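Local coordinates for uncharacterized egV family protein COG1307 (Ruminococcus gnavus, PDB 3JR7) that is of unknown function but probably binds lipids such as fatty acids, at residues 93-99 / 126-132; 43-47 / 87-91; 175-181 / 206-211; 250-256 / 291-297; 77-81 / 284-288. All coordinates share one frame; numbering follows the deposited sequence.

Contact 1: residues 93-99 / 126-132. With PO4 (phosphate ion), chain D.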
# COMPACT_ATOMS: atom_id res chain seq x y z
N HIS A 93 3.96 7.67 20.95
CA HIS A 93 4.45 8.49 22.07
C HIS A 93 5.47 9.51 21.55
O HIS A 93 6.63 9.17 21.23
CB HIS A 93 5.08 7.53 23.08
CG HIS A 93 5.60 8.20 24.32
ND1 HIS A 93 4.81 8.96 25.15
CD2 HIS A 93 6.81 8.14 24.91
CE1 HIS A 93 5.52 9.39 26.16
NE2 HIS A 93 6.74 8.90 26.05
N CYS A 94 5.02 10.76 21.43
CA CYS A 94 5.82 11.86 20.88
C CYS A 94 5.07 13.18 21.12
O CYS A 94 3.99 13.19 21.66
CB CYS A 94 6.06 11.69 19.38
SG CYS A 94 4.51 11.70 18.40
N ASP A 95 5.64 14.28 20.67
CA ASP A 95 5.10 15.60 20.94
C ASP A 95 3.91 16.00 20.06
O ASP A 95 3.30 17.04 20.31
CB ASP A 95 6.22 16.68 20.74
CG ASP A 95 7.21 16.70 21.87
OD1 ASP A 95 6.98 16.08 22.94
OD2 ASP A 95 8.25 17.35 21.70
N ALA A 96 3.61 15.22 19.02
CA ALA A 96 2.49 15.53 18.12
C ALA A 96 1.19 15.27 18.85
O ALA A 96 1.00 14.21 19.47
CB ALA A 96 2.52 14.70 16.79
N GLU A 97 0.28 16.21 18.75
CA GLU A 97 -1.02 16.06 19.41
C GLU A 97 -1.87 14.99 18.72
O GLU A 97 -2.56 14.22 19.39
CB GLU A 97 -1.77 17.40 19.35
CG GLU A 97 -3.17 17.38 19.91
CD GLU A 97 -3.85 18.71 19.79
OE1 GLU A 97 -3.64 19.42 18.77
OE2 GLU A 97 -4.60 19.05 20.71
N ARG A 98 -1.84 14.97 17.40
CA ARG A 98 -2.74 14.10 16.64
C ARG A 98 -1.93 13.03 15.92
O ARG A 98 -1.01 13.34 15.17
CB ARG A 98 -3.55 14.94 15.65
CG ARG A 98 -4.29 16.09 16.32
CD ARG A 98 -5.13 16.92 15.38
NE ARG A 98 -4.33 17.68 14.45
CZ ARG A 98 -3.62 18.79 14.73
NH1 ARG A 98 -3.56 19.27 15.99
NH2 ARG A 98 -2.95 19.42 13.75
N ILE A 99 -2.29 11.77 16.14
CA ILE A 99 -1.62 10.64 15.52
C ILE A 99 -2.56 9.90 14.56
O ILE A 99 -3.65 9.46 14.96
CB ILE A 99 -1.12 9.65 16.55
CG1 ILE A 99 -0.24 10.38 17.59
CG2 ILE A 99 -0.34 8.49 15.83
CD1 ILE A 99 1.10 10.96 17.03
N TYR A 126 -0.06 5.81 29.09
CA TYR A 126 0.12 7.26 29.06
C TYR A 126 -1.16 8.07 29.08
O TYR A 126 -1.10 9.29 29.01
CB TYR A 126 0.91 7.66 27.81
CG TYR A 126 2.23 6.99 27.65
CD1 TYR A 126 3.32 7.37 28.43
CD2 TYR A 126 2.42 6.01 26.69
CE1 TYR A 126 4.55 6.76 28.27
CE2 TYR A 126 3.63 5.40 26.52
CZ TYR A 126 4.69 5.78 27.29
OH TYR A 126 5.90 5.16 27.08
N GLY A 127 -2.30 7.41 29.12
CA GLY A 127 -3.59 8.08 29.07
C GLY A 127 -4.11 8.34 27.66
O GLY A 127 -3.56 7.87 26.66
N GLU A 128 -5.18 9.11 27.60
CA GLU A 128 -5.90 9.41 26.37
C GLU A 128 -5.04 10.22 25.37
O GLU A 128 -4.33 11.11 25.75
CB GLU A 128 -7.20 10.20 26.70
CG GLU A 128 -8.26 9.38 27.40
CD GLU A 128 -9.59 10.14 27.67
OE1 GLU A 128 -9.61 11.40 27.63
OE2 GLU A 128 -10.63 9.45 27.90
N LYS A 129 -5.12 9.90 24.09
CA LYS A 129 -4.51 10.73 23.05
C LYS A 129 -5.35 10.57 21.81
O LYS A 129 -6.01 9.54 21.65
CB LYS A 129 -3.05 10.31 22.80
CG LYS A 129 -2.26 11.28 21.91
CD LYS A 129 -0.77 10.90 21.73
CE LYS A 129 -0.02 12.10 21.23
NZ LYS A 129 1.31 11.81 20.73
N GLN A 130 -5.33 11.58 20.94
CA GLN A 130 -6.02 11.49 19.68
C GLN A 130 -5.17 10.63 18.75
O GLN A 130 -4.23 11.12 18.14
CB GLN A 130 -6.29 12.88 19.09
CG GLN A 130 -7.44 13.65 19.82
CD GLN A 130 -7.41 15.15 19.51
OE1 GLN A 130 -6.37 15.78 19.56
NE2 GLN A 130 -8.54 15.71 19.17
N ILE A 131 -5.52 9.35 18.68
CA ILE A 131 -4.89 8.38 17.82
C ILE A 131 -5.97 7.66 17.01
O ILE A 131 -6.94 7.12 17.58
CB ILE A 131 -4.14 7.32 18.63
CG1 ILE A 131 -3.11 7.96 19.56
CG2 ILE A 131 -3.44 6.32 17.67
CD1 ILE A 131 -2.59 7.01 20.66
N HIS A 132 -5.83 7.65 15.70
CA HIS A 132 -6.76 6.93 14.85
C HIS A 132 -6.01 6.04 13.89
O HIS A 132 -5.08 6.49 13.19
CB HIS A 132 -7.69 7.87 14.06
CG HIS A 132 -8.73 7.12 13.29
ND1 HIS A 132 -9.90 6.69 13.87
CD2 HIS A 132 -8.71 6.60 12.04
CE1 HIS A 132 -10.59 6.00 12.98
NE2 HIS A 132 -9.89 5.93 11.86
P PO4 D . -9.02 18.93 17.48
O1 PO4 D . -7.66 18.59 18.13
O2 PO4 D . -8.90 18.73 16.00
O3 PO4 D . -10.09 17.98 17.96
O4 PO4 D . -9.53 20.32 17.81
O HOH W 1 -4.17 14.23 21.50
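One face of the His93 imidazole lies over one face of the Tyr126 phenol ring in an offset stack, centroids 4.0 Å apart and planes within 11° of parallel; His93 CE1 and Tyr126 CE1 make the nearest approach, 3.5 Å. At the Arg98 guanidinium the edge is taken by Glu97 OE1, in plane, a salt bridge to Arg98 NH1, and further ion pairs to Glu154 and Asp19 draw the arginine end away from Gln130. The Gln130 amide instead donates from NE2 to O1 of a phosphate ion, probably from the crystallisation liquor, at 3.2 Å. Helix 111-126 connects strands 98-103 and 130-135 in a beta-alpha-beta unit, and their parallel pairing includes Ile99 with Ile131: Ile99 N donates to Gln130 O at 2.9 Å and His132 N to Ile99 O at 2.9 Å. Lys129, with CG opposite its backbone N (chi1 -170°) and the rest of the chain extended, carries its ammonium to the loop that leads into strand 98-103. Its NZ lies nearly along the C=O axis of Ala96, 2.7 Å from Ala96 O, and stands above the carbonyl plane of Cys94, 3.2 Å from Cys94 O; Tyr92 O takes another bond. Three carbonyls therefore grip one ammonium group, while Ile99 CG1 packs beside it at 3.8 Å from Lys129 NZ.

Contact 2: residues 43-47 / 87-91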
# COMPACT_ATOMS: atom_id res chain seq x y z
N GLU A 43 6.16 8.91 9.09
CA GLU A 43 7.08 7.99 9.72
C GLU A 43 6.67 6.57 9.40
O GLU A 43 5.47 6.25 9.44
CB GLU A 43 7.05 8.18 11.24
CG GLU A 43 7.84 7.16 11.99
CD GLU A 43 7.88 7.38 13.51
OE1 GLU A 43 7.81 8.52 13.96
OE2 GLU A 43 8.05 6.38 14.24
N HIS A 44 7.63 5.71 9.10
CA HIS A 44 7.34 4.31 8.83
C HIS A 44 7.48 3.52 10.13
O HIS A 44 8.33 3.82 10.95
CB HIS A 44 8.31 3.66 7.82
CG HIS A 44 8.02 3.94 6.38
ND1 HIS A 44 6.78 3.71 5.81
CD2 HIS A 44 8.84 4.31 5.36
CE1 HIS A 44 6.83 3.98 4.52
NE2 HIS A 44 8.06 4.37 4.22
N VAL A 45 6.67 2.48 10.25
CA VAL A 45 6.84 1.38 11.19
C VAL A 45 7.08 0.13 10.36
O VAL A 45 6.24 -0.24 9.51
CB VAL A 45 5.62 1.24 12.14
CG1 VAL A 45 5.70 -0.01 12.97
CG2 VAL A 45 5.58 2.45 13.06
N ALA A 46 8.24 -0.49 10.56
CA ALA A 46 8.74 -1.54 9.67
C ALA A 46 8.13 -2.89 9.94
O ALA A 46 7.95 -3.29 11.12
CB ALA A 46 10.29 -1.63 9.78
N LEU A 47 7.79 -3.58 8.86
CA LEU A 47 7.49 -4.99 8.92
C LEU A 47 8.77 -5.81 8.82
O LEU A 47 9.83 -5.28 8.51
CB LEU A 47 6.55 -5.40 7.78
CG LEU A 47 5.07 -5.11 7.99
CD1 LEU A 47 4.70 -3.66 7.59
CD2 LEU A 47 4.22 -6.16 7.27
N ARG A 87 5.94 -1.68 19.05
CA ARG A 87 6.52 -0.73 18.13
C ARG A 87 5.53 0.37 17.75
O ARG A 87 5.92 1.52 17.58
CB ARG A 87 6.99 -1.40 16.85
CG ARG A 87 8.31 -0.85 16.36
CD ARG A 87 9.44 -1.89 16.62
NE ARG A 87 8.89 -3.21 16.32
CZ ARG A 87 8.48 -3.63 15.11
NH1 ARG A 87 8.62 -2.84 14.01
NH2 ARG A 87 7.94 -4.85 15.01
N TYR A 88 4.27 0.02 17.55
CA TYR A 88 3.28 1.04 17.20
C TYR A 88 3.10 1.99 18.38
O TYR A 88 3.10 3.22 18.21
CB TYR A 88 1.97 0.40 16.81
CG TYR A 88 1.86 0.01 15.35
CD1 TYR A 88 1.78 0.99 14.36
CD2 TYR A 88 1.70 -1.34 14.97
CE1 TYR A 88 1.64 0.66 13.06
CE2 TYR A 88 1.50 -1.68 13.64
CZ TYR A 88 1.49 -0.66 12.71
OH TYR A 88 1.30 -0.96 11.40
N MSE A 89 2.99 1.41 19.58
CA MSE A 89 2.85 2.25 20.78
C MSE A 89 3.96 3.27 20.90
O MSE A 89 3.71 4.45 21.16
CB MSE A 89 2.80 1.40 22.06
CG MSE A 89 2.52 2.26 23.30
SE MSE A 89 2.88 1.31 24.97
CE MSE A 89 4.80 1.70 25.03
N GLU A 90 5.19 2.83 20.72
CA GLU A 90 6.33 3.73 20.82
C GLU A 90 6.27 4.85 19.77
O GLU A 90 6.64 5.99 20.05
CB GLU A 90 7.64 2.95 20.71
CG GLU A 90 7.87 1.99 21.91
CD GLU A 90 8.95 0.91 21.67
OE1 GLU A 90 9.68 0.98 20.65
OE2 GLU A 90 9.05 -0.03 22.53
N SER A 91 5.77 4.55 18.57
CA SER A 91 5.64 5.57 17.53
C SER A 91 4.55 6.60 17.87
O SER A 91 4.59 7.73 17.38
CB SER A 91 5.35 4.95 16.17
OG SER A 91 3.98 4.51 16.04
O HOH W 2 8.90 -5.69 12.28
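Val45 faces Tyr88 where strand 43-45 runs nearly antiparallel to helix 87-91, the axes 9.6 Å apart at 162°. Val45 sets CG1 over the centre of one face of the Tyr88 ring, a CH-pi contact 4.2 Å from the centroid, while its other methyl, CG2, rests 4.0 Å from Ser91 OG. That hydroxyl is spent within the helix, donating to a lone pair of Tyr88 O. Helix 85-92 thus packs on the mixed sheet of the N-terminal half, Tyr88 and Ser91 also reaching strand 22-27 beside strand 42-51. Arg87 bends at chi2 and chi3 (106° and 40°), and its NH1 gives an in-plane bond of 3.0 Å to Ala46 O. A water bridges the same carbonyl oxygen to Arg87 NH2, weakly on the arginine side. A leucine in place of Arg87 would probably leave Ala46 O without its direct charged donor and this end of the strand less firmly tied to the helix. At the other end, Glu43 OE2 lies 3.6 Å from Ser91 CB, its carboxylate paired with Lys23.

Contact 3: residues 175-181 / 206-211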
# COMPACT_ATOMS: atom_id res chain seq x y z
N HIS A 175 -9.97 2.58 -4.97
CA HIS A 175 -9.88 1.20 -5.49
C HIS A 175 -8.44 0.89 -5.93
O HIS A 175 -7.75 1.77 -6.43
CB HIS A 175 -10.75 1.02 -6.75
CG HIS A 175 -12.21 1.27 -6.54
ND1 HIS A 175 -12.75 2.54 -6.55
CD2 HIS A 175 -13.22 0.43 -6.23
CE1 HIS A 175 -14.04 2.46 -6.29
NE2 HIS A 175 -14.35 1.20 -6.08
N THR A 176 -8.04 -0.37 -5.78
CA THR A 176 -6.70 -0.84 -6.08
C THR A 176 -6.77 -1.93 -7.14
O THR A 176 -7.69 -2.78 -7.16
CB THR A 176 -6.06 -1.47 -4.80
OG1 THR A 176 -6.11 -0.51 -3.76
CG2 THR A 176 -4.57 -1.94 -5.01
N TYR A 177 -5.77 -1.93 -8.00
CA TYR A 177 -5.67 -2.89 -9.12
C TYR A 177 -4.23 -3.29 -9.28
O TYR A 177 -3.34 -2.48 -9.02
CB TYR A 177 -6.12 -2.20 -10.40
CG TYR A 177 -7.46 -1.54 -10.31
CD1 TYR A 177 -8.60 -2.18 -10.75
CD2 TYR A 177 -7.59 -0.26 -9.76
CE1 TYR A 177 -9.84 -1.57 -10.64
CE2 TYR A 177 -8.79 0.35 -9.66
CZ TYR A 177 -9.92 -0.31 -10.11
OH TYR A 177 -11.14 0.31 -10.00
N PHE A 178 -3.98 -4.51 -9.71
CA PHE A 178 -2.62 -4.92 -10.00
C PHE A 178 -2.54 -6.03 -11.01
O PHE A 178 -3.48 -6.81 -11.19
CB PHE A 178 -1.85 -5.28 -8.74
CG PHE A 178 -2.39 -6.43 -7.94
CD1 PHE A 178 -1.79 -7.68 -7.98
CD2 PHE A 178 -3.40 -6.24 -7.02
CE1 PHE A 178 -2.20 -8.71 -7.16
CE2 PHE A 178 -3.85 -7.28 -6.19
CZ PHE A 178 -3.28 -8.50 -6.26
N VAL A 179 -1.39 -6.08 -11.67
CA VAL A 179 -0.99 -7.17 -12.54
C VAL A 179 0.47 -7.52 -12.20
O VAL A 179 1.36 -6.65 -12.15
CB VAL A 179 -1.08 -6.79 -14.05
CG1 VAL A 179 -0.60 -7.95 -14.92
CG2 VAL A 179 -2.50 -6.41 -14.45
N LEU A 180 0.69 -8.80 -11.94
CA LEU A 180 2.00 -9.30 -11.60
C LEU A 180 2.48 -10.29 -12.65
O LEU A 180 1.67 -10.86 -13.36
CB LEU A 180 1.95 -10.06 -10.27
CG LEU A 180 1.32 -9.28 -9.11
CD1 LEU A 180 1.48 -10.08 -7.81
CD2 LEU A 180 1.89 -7.88 -9.02
N GLU A 181 3.80 -10.50 -12.72
CA GLU A 181 4.36 -11.65 -13.44
C GLU A 181 4.24 -12.88 -12.58
O GLU A 181 4.12 -13.99 -13.11
CB GLU A 181 5.84 -11.41 -13.79
CG GLU A 181 6.08 -10.21 -14.68
CD GLU A 181 5.69 -10.45 -16.17
OE1 GLU A 181 5.15 -11.52 -16.52
OE2 GLU A 181 5.93 -9.55 -17.00
N LYS A 206 -2.31 -13.47 -17.97
CA LYS A 206 -2.01 -12.58 -16.83
C LYS A 206 -3.35 -12.13 -16.23
O LYS A 206 -4.07 -11.41 -16.89
CB LYS A 206 -1.23 -11.35 -17.29
CG LYS A 206 0.07 -11.60 -17.98
CD LYS A 206 1.06 -12.28 -17.07
CE LYS A 206 2.43 -12.19 -17.61
NZ LYS A 206 2.77 -13.39 -18.41
N PRO A 207 -3.68 -12.57 -14.99
CA PRO A 207 -4.82 -12.01 -14.29
C PRO A 207 -4.68 -10.51 -13.99
O PRO A 207 -3.60 -10.05 -13.61
CB PRO A 207 -4.86 -12.79 -12.97
CG PRO A 207 -4.05 -13.99 -13.19
CD PRO A 207 -3.02 -13.63 -14.21
N ILE A 208 -5.75 -9.77 -14.17
CA ILE A 208 -5.83 -8.43 -13.66
C ILE A 208 -6.52 -8.56 -12.30
O ILE A 208 -7.67 -9.03 -12.22
CB ILE A 208 -6.63 -7.48 -14.54
CG1 ILE A 208 -5.94 -7.21 -15.90
CG2 ILE A 208 -6.81 -6.14 -13.78
CD1 ILE A 208 -5.93 -8.41 -16.85
N MSE A 209 -5.82 -8.20 -11.24
CA MSE A 209 -6.35 -8.41 -9.90
C MSE A 209 -6.74 -7.05 -9.33
O MSE A 209 -6.35 -6.02 -9.85
CB MSE A 209 -5.33 -9.05 -8.98
CG MSE A 209 -4.67 -10.29 -9.49
SE MSE A 209 -5.91 -11.77 -9.51
CE MSE A 209 -6.25 -12.00 -7.67
N GLY A 210 -7.48 -7.08 -8.23
CA GLY A 210 -7.91 -5.88 -7.57
C GLY A 210 -8.40 -6.09 -6.14
O GLY A 210 -8.58 -7.22 -5.69
N SER A 211 -8.61 -4.99 -5.45
CA SER A 211 -9.28 -4.98 -4.15
C SER A 211 -10.77 -5.20 -4.29
O SER A 211 -11.35 -4.85 -5.30
CB SER A 211 -9.12 -3.62 -3.46
OG SER A 211 -9.61 -2.56 -4.27
O HOH W 3 -10.60 -2.84 -7.36
O HOH W 4 -1.33 -10.87 -12.14
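Phe178 places CG between its backbone N and carbonyl carbon (chi1 62°), which lays its ring over Met209 CB on the neighbouring strand; Met209, a selenomethionine, has CG beside its backbone N (chi1 -52°), where CG also meets the ring near Phe178 CE1. Strands 176-179 and 205-211 are antiparallel neighbours in the mixed six-stranded sheet of the second half of this DegV-family chain. Met209 CB sits over the centre of the Phe178 ring, a CH-pi contact 3.5 Å from the centroid. Through their backbones the same two residues form a hydrogen-bonded pair: Phe178 N donates to Met209 O at 2.8 Å, from above the carbonyl plane, and Met209 N to Phe178 O at 2.7 Å. Tyr177 and Gly210 make the adjoining non-hydrogen-bonded pair, with CA atoms only 4.0 Å apart; a CB on Gly210 would come tight against Thr176 O. Val179 CG2 packs on Ile208 CG1 at 3.8 Å, on the side of the sheet where helix 226-240 meets Val179. Thr176, Phe178 and Ser211 belong to the pocket that holds a polyether molecule, probably from the crystallisation liquor, and the Phe178 side chain comes within about 4 Å of it. At the far end Glu181 OE1 and Lys206 NZ form a salt bridge at 3.6 Å. Ser211 OG closes the other end by accepting the backbone N-H of Thr176 at 3.1 Å.

Contact 4: residues 250-256 / 291-297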
# COMPACT_ATOMS: atom_id res chain seq x y z
N ALA A 250 -1.82 6.90 -8.33
CA ALA A 250 -0.52 6.41 -7.94
C ALA A 250 -0.25 5.10 -8.60
O ALA A 250 -1.14 4.24 -8.74
CB ALA A 250 -0.39 6.28 -6.39
N ILE A 251 1.01 4.93 -9.00
CA ILE A 251 1.50 3.70 -9.60
C ILE A 251 2.78 3.23 -8.90
O ILE A 251 3.74 3.98 -8.80
CB ILE A 251 1.78 3.87 -11.10
CG1 ILE A 251 0.53 4.29 -11.85
CG2 ILE A 251 2.31 2.57 -11.72
CD1 ILE A 251 0.82 4.96 -13.16
N ALA A 252 2.80 2.01 -8.40
CA ALA A 252 4.01 1.43 -7.90
C ALA A 252 4.42 0.32 -8.83
O ALA A 252 3.57 -0.42 -9.35
CB ALA A 252 3.83 0.90 -6.48
N HIS A 253 5.73 0.19 -9.05
CA HIS A 253 6.28 -0.84 -9.92
C HIS A 253 7.45 -1.50 -9.24
O HIS A 253 8.14 -0.87 -8.42
CB HIS A 253 6.71 -0.25 -11.27
CG HIS A 253 7.99 0.53 -11.19
ND1 HIS A 253 8.03 1.86 -10.85
CD2 HIS A 253 9.27 0.13 -11.36
CE1 HIS A 253 9.30 2.26 -10.84
NE2 HIS A 253 10.06 1.23 -11.13
N CYS A 254 7.62 -2.79 -9.52
CA CYS A 254 8.76 -3.52 -9.00
C CYS A 254 9.75 -3.80 -10.14
O CYS A 254 9.57 -4.77 -10.88
CB CYS A 254 8.30 -4.85 -8.41
SG CYS A 254 9.65 -5.76 -7.63
N ASN A 255 10.77 -2.95 -10.25
CA ASN A 255 11.87 -3.12 -11.23
C ASN A 255 11.35 -3.11 -12.69
O ASN A 255 11.78 -3.91 -13.53
CB ASN A 255 12.60 -4.42 -10.94
CG ASN A 255 13.90 -4.57 -11.75
OD1 ASN A 255 14.64 -3.60 -11.93
ND2 ASN A 255 14.17 -5.78 -12.22
N CYS A 256 10.40 -2.22 -12.98
CA CYS A 256 9.84 -2.09 -14.35
C CYS A 256 9.29 -0.68 -14.57
O CYS A 256 8.09 -0.44 -14.78
CB CYS A 256 8.82 -3.21 -14.64
SG CYS A 256 7.42 -3.28 -13.48
N ASP A 291 9.25 -9.31 -9.05
CA ASP A 291 9.90 -8.63 -10.16
C ASP A 291 8.88 -8.46 -11.28
O ASP A 291 8.21 -9.42 -11.65
CB ASP A 291 11.04 -9.54 -10.68
CG ASP A 291 11.95 -8.86 -11.68
OD1 ASP A 291 11.88 -7.62 -11.91
OD2 ASP A 291 12.80 -9.61 -12.18
N GLY A 292 8.75 -7.25 -11.80
CA GLY A 292 7.85 -7.01 -12.91
C GLY A 292 6.39 -6.65 -12.58
O GLY A 292 5.60 -6.43 -13.49
N GLY A 293 6.05 -6.56 -11.30
CA GLY A 293 4.69 -6.20 -10.92
C GLY A 293 4.35 -4.72 -10.99
O GLY A 293 5.22 -3.83 -10.82
N ILE A 294 3.06 -4.46 -11.21
CA ILE A 294 2.51 -3.12 -11.34
C ILE A 294 1.26 -3.06 -10.47
O ILE A 294 0.40 -3.93 -10.53
CB ILE A 294 2.12 -2.82 -12.78
CG1 ILE A 294 3.35 -2.73 -13.66
CG2 ILE A 294 1.37 -1.48 -12.85
CD1 ILE A 294 4.20 -1.41 -13.40
N ILE A 295 1.19 -2.01 -9.65
CA ILE A 295 0.05 -1.74 -8.80
C ILE A 295 -0.46 -0.34 -9.15
O ILE A 295 0.32 0.61 -9.22
CB ILE A 295 0.48 -1.78 -7.31
CG1 ILE A 295 1.03 -3.18 -6.96
CG2 ILE A 295 -0.71 -1.37 -6.38
CD1 ILE A 295 1.97 -3.14 -5.79
N VAL A 296 -1.77 -0.21 -9.31
CA VAL A 296 -2.39 1.08 -9.55
C VAL A 296 -3.51 1.38 -8.56
O VAL A 296 -4.35 0.51 -8.29
CB VAL A 296 -3.00 1.15 -10.96
CG1 VAL A 296 -3.67 2.50 -11.19
CG2 VAL A 296 -1.91 0.82 -12.08
N VAL A 297 -3.51 2.60 -8.03
CA VAL A 297 -4.56 3.07 -7.14
C VAL A 297 -5.02 4.46 -7.52
O VAL A 297 -4.21 5.33 -7.80
CB VAL A 297 -4.06 3.11 -5.66
CG1 VAL A 297 -5.17 3.62 -4.75
CG2 VAL A 297 -3.63 1.72 -5.21
O HOH W 5 11.13 -6.23 -14.30
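Asn255 ND2 donates to Asp291 OD1 at 3.0 Å; the oxygen is met on its syn side but 30° out of the carboxylate plane. Just inside this side-chain hydrogen bond, Cys256 SG touches both backbone and side chain across the contact, 3.5 Å from Gly293 O and 3.7 Å from Ile294 CD1. That methyl also reaches His253 CB at 3.5 Å, brought there by the bent chain of Ile294 (chi1 -68°, chi2 -72°). Strands 248-253 and 294-297 are antiparallel neighbours in the six-stranded sheet, 294-297 lying between 176-179 and 248-253, and paired bonds join Ala250 with Val297 and Ala252 with Ile295; Ala252 N, for example, is 3.0 Å from Ile295 O. Beyond the strands, Cys254 N to Gly293 O and Gly292 N to Cys254 O, 2.8 Å for the latter, continue the pairing into the turns. Gly292 has a positive phi, where a side chain would jam against the preceding carbonyl. Ile251, Ile294 and Val296 share the face under helix 257-270, whose Arg259 holds Gly292 O. The alanines and Val297 meet helix 141-155 on the other face, where Ile295 lines the pocket occupied by the polyether.

Contact 5: residues 77-81 / 284-288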
# COMPACT_ATOMS: atom_id res chain seq x y z
N CYS A 77 9.53 -19.93 -0.58
CA CYS A 77 8.78 -18.72 -0.62
C CYS A 77 9.08 -17.77 0.57
O CYS A 77 9.23 -18.22 1.71
CB CYS A 77 7.34 -19.19 -0.59
SG CYS A 77 6.27 -17.90 -0.81
N ALA A 78 9.21 -16.47 0.32
CA ALA A 78 9.45 -15.51 1.40
C ALA A 78 8.26 -15.48 2.40
O ALA A 78 7.14 -15.80 2.03
CB ALA A 78 9.71 -14.11 0.85
N LYS A 79 8.54 -15.14 3.65
CA LYS A 79 7.50 -14.99 4.70
C LYS A 79 7.67 -13.60 5.23
O LYS A 79 8.75 -13.02 5.11
CB LYS A 79 7.67 -15.99 5.85
CG LYS A 79 7.49 -17.47 5.49
CD LYS A 79 6.16 -17.77 4.76
CE LYS A 79 6.38 -18.83 3.66
NZ LYS A 79 5.11 -19.33 3.00
N THR A 80 6.61 -13.05 5.81
CA THR A 80 6.66 -11.67 6.31
C THR A 80 5.99 -11.60 7.69
O THR A 80 5.26 -12.53 8.09
CB THR A 80 6.03 -10.69 5.30
OG1 THR A 80 4.68 -11.07 4.98
CG2 THR A 80 6.87 -10.64 3.99
N SER A 81 6.25 -10.53 8.44
CA SER A 81 5.58 -10.37 9.73
C SER A 81 5.17 -8.93 9.92
O SER A 81 5.91 -8.03 9.56
CB SER A 81 6.49 -10.81 10.91
OG SER A 81 7.77 -10.23 10.82
N ILE A 284 8.01 -4.82 1.50
CA ILE A 284 6.85 -5.74 1.53
C ILE A 284 6.16 -5.80 0.16
O ILE A 284 5.80 -6.87 -0.31
CB ILE A 284 5.87 -5.32 2.63
CG1 ILE A 284 6.55 -5.49 4.00
CG2 ILE A 284 4.57 -6.14 2.54
CD1 ILE A 284 6.86 -6.94 4.39
N SER A 285 6.03 -4.65 -0.50
CA SER A 285 5.43 -4.60 -1.82
C SER A 285 6.22 -5.45 -2.83
O SER A 285 5.65 -6.18 -3.63
CB SER A 285 5.28 -3.15 -2.28
OG SER A 285 4.28 -2.42 -1.51
N THR A 286 7.55 -5.33 -2.77
CA THR A 286 8.43 -6.15 -3.61
C THR A 286 8.24 -7.64 -3.34
O THR A 286 8.08 -8.42 -4.29
CB THR A 286 9.87 -5.76 -3.39
OG1 THR A 286 10.05 -4.43 -3.91
CG2 THR A 286 10.81 -6.76 -4.02
N VAL A 287 8.19 -8.03 -2.07
CA VAL A 287 8.03 -9.43 -1.74
C VAL A 287 6.76 -10.04 -2.35
O VAL A 287 6.78 -11.15 -2.89
CB VAL A 287 8.04 -9.65 -0.22
CG1 VAL A 287 7.57 -11.05 0.15
CG2 VAL A 287 9.47 -9.35 0.37
N TYR A 288 5.64 -9.33 -2.27
CA TYR A 288 4.36 -9.84 -2.78
C TYR A 288 4.09 -9.51 -4.25
O TYR A 288 3.42 -10.29 -4.94
CB TYR A 288 3.21 -9.41 -1.85
CG TYR A 288 3.28 -10.16 -0.53
CD1 TYR A 288 2.85 -11.48 -0.44
CD2 TYR A 288 3.88 -9.62 0.58
CE1 TYR A 288 2.91 -12.18 0.72
CE2 TYR A 288 3.98 -10.35 1.80
CZ TYR A 288 3.50 -11.62 1.85
OH TYR A 288 3.58 -12.40 3.00
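Thr80 meets Tyr288 and Val287 at once, its hydroxyl turned to the ring and its methyl to the aliphatic side chains. With OG1 set between the backbone N and carbonyl carbon (chi1 56°), CG2 is directed at helix 284-288, 3.7 Å from Ile284 CD1 and 3.9 Å from Val287 CG1. The Tyr288 side chain comes from the opposite direction, and Thr80 OG1 sits at the edge of its ring, in plane. Thr80 OG1 and Tyr288 OH share a hydrogen bond of 2.6 Å, either able to donate, although the position of OG1 is less certain. The same Thr80 methyl touches Tyr288 CE2 at 3.6 Å. Val287 CG1 serves two neighbours on strand and loop, for besides Thr80 it packs on Ala78 CB at 3.8 Å. This contact joins helix 283-289 to strand 79-81, the antiparallel neighbour of strand 42-51, and so connects the two halves of the DegV fold. Thr80, Ser81, Ser285 and Tyr288 all line the pocket that holds the polyether, which comes to about 3 Å from the Thr80 side chain. A phenylalanine in place of Tyr288 would probably leave Thr80 OG1 and the amide of Asn189, which also bonds to Tyr288 OH, each short of a partner. The contact pairs an apolar patch of methyls with a polar link between hydroxyls at the pocket, consistent with a site that holds a polyether here.

Overall arrangement
From the N terminus, contact 2 closes first, bringing helix 85-92 back onto strand 42-51; contact 1 follows in series, closing the crossover from strand 98-103 to strand 130-135, and touches contact 2 where Tyr126 meets Met89. Contact 5 opens at 77-81, between the segments of contact 2, and closes only at 284-288, so it crosses contact 2 and spans contacts 1 and 3. Contact 3 pairs strands of the second sheet, and contact 4, later in the chain, adds the C-terminal strand next to it, Tyr177 O and Val179 O meeting Val296 N and Ile294 N. Contacts 4 and 5 also cross; contact 5 brings helix 283-289 of the C-terminal half against strand 79-81 of the first sheet.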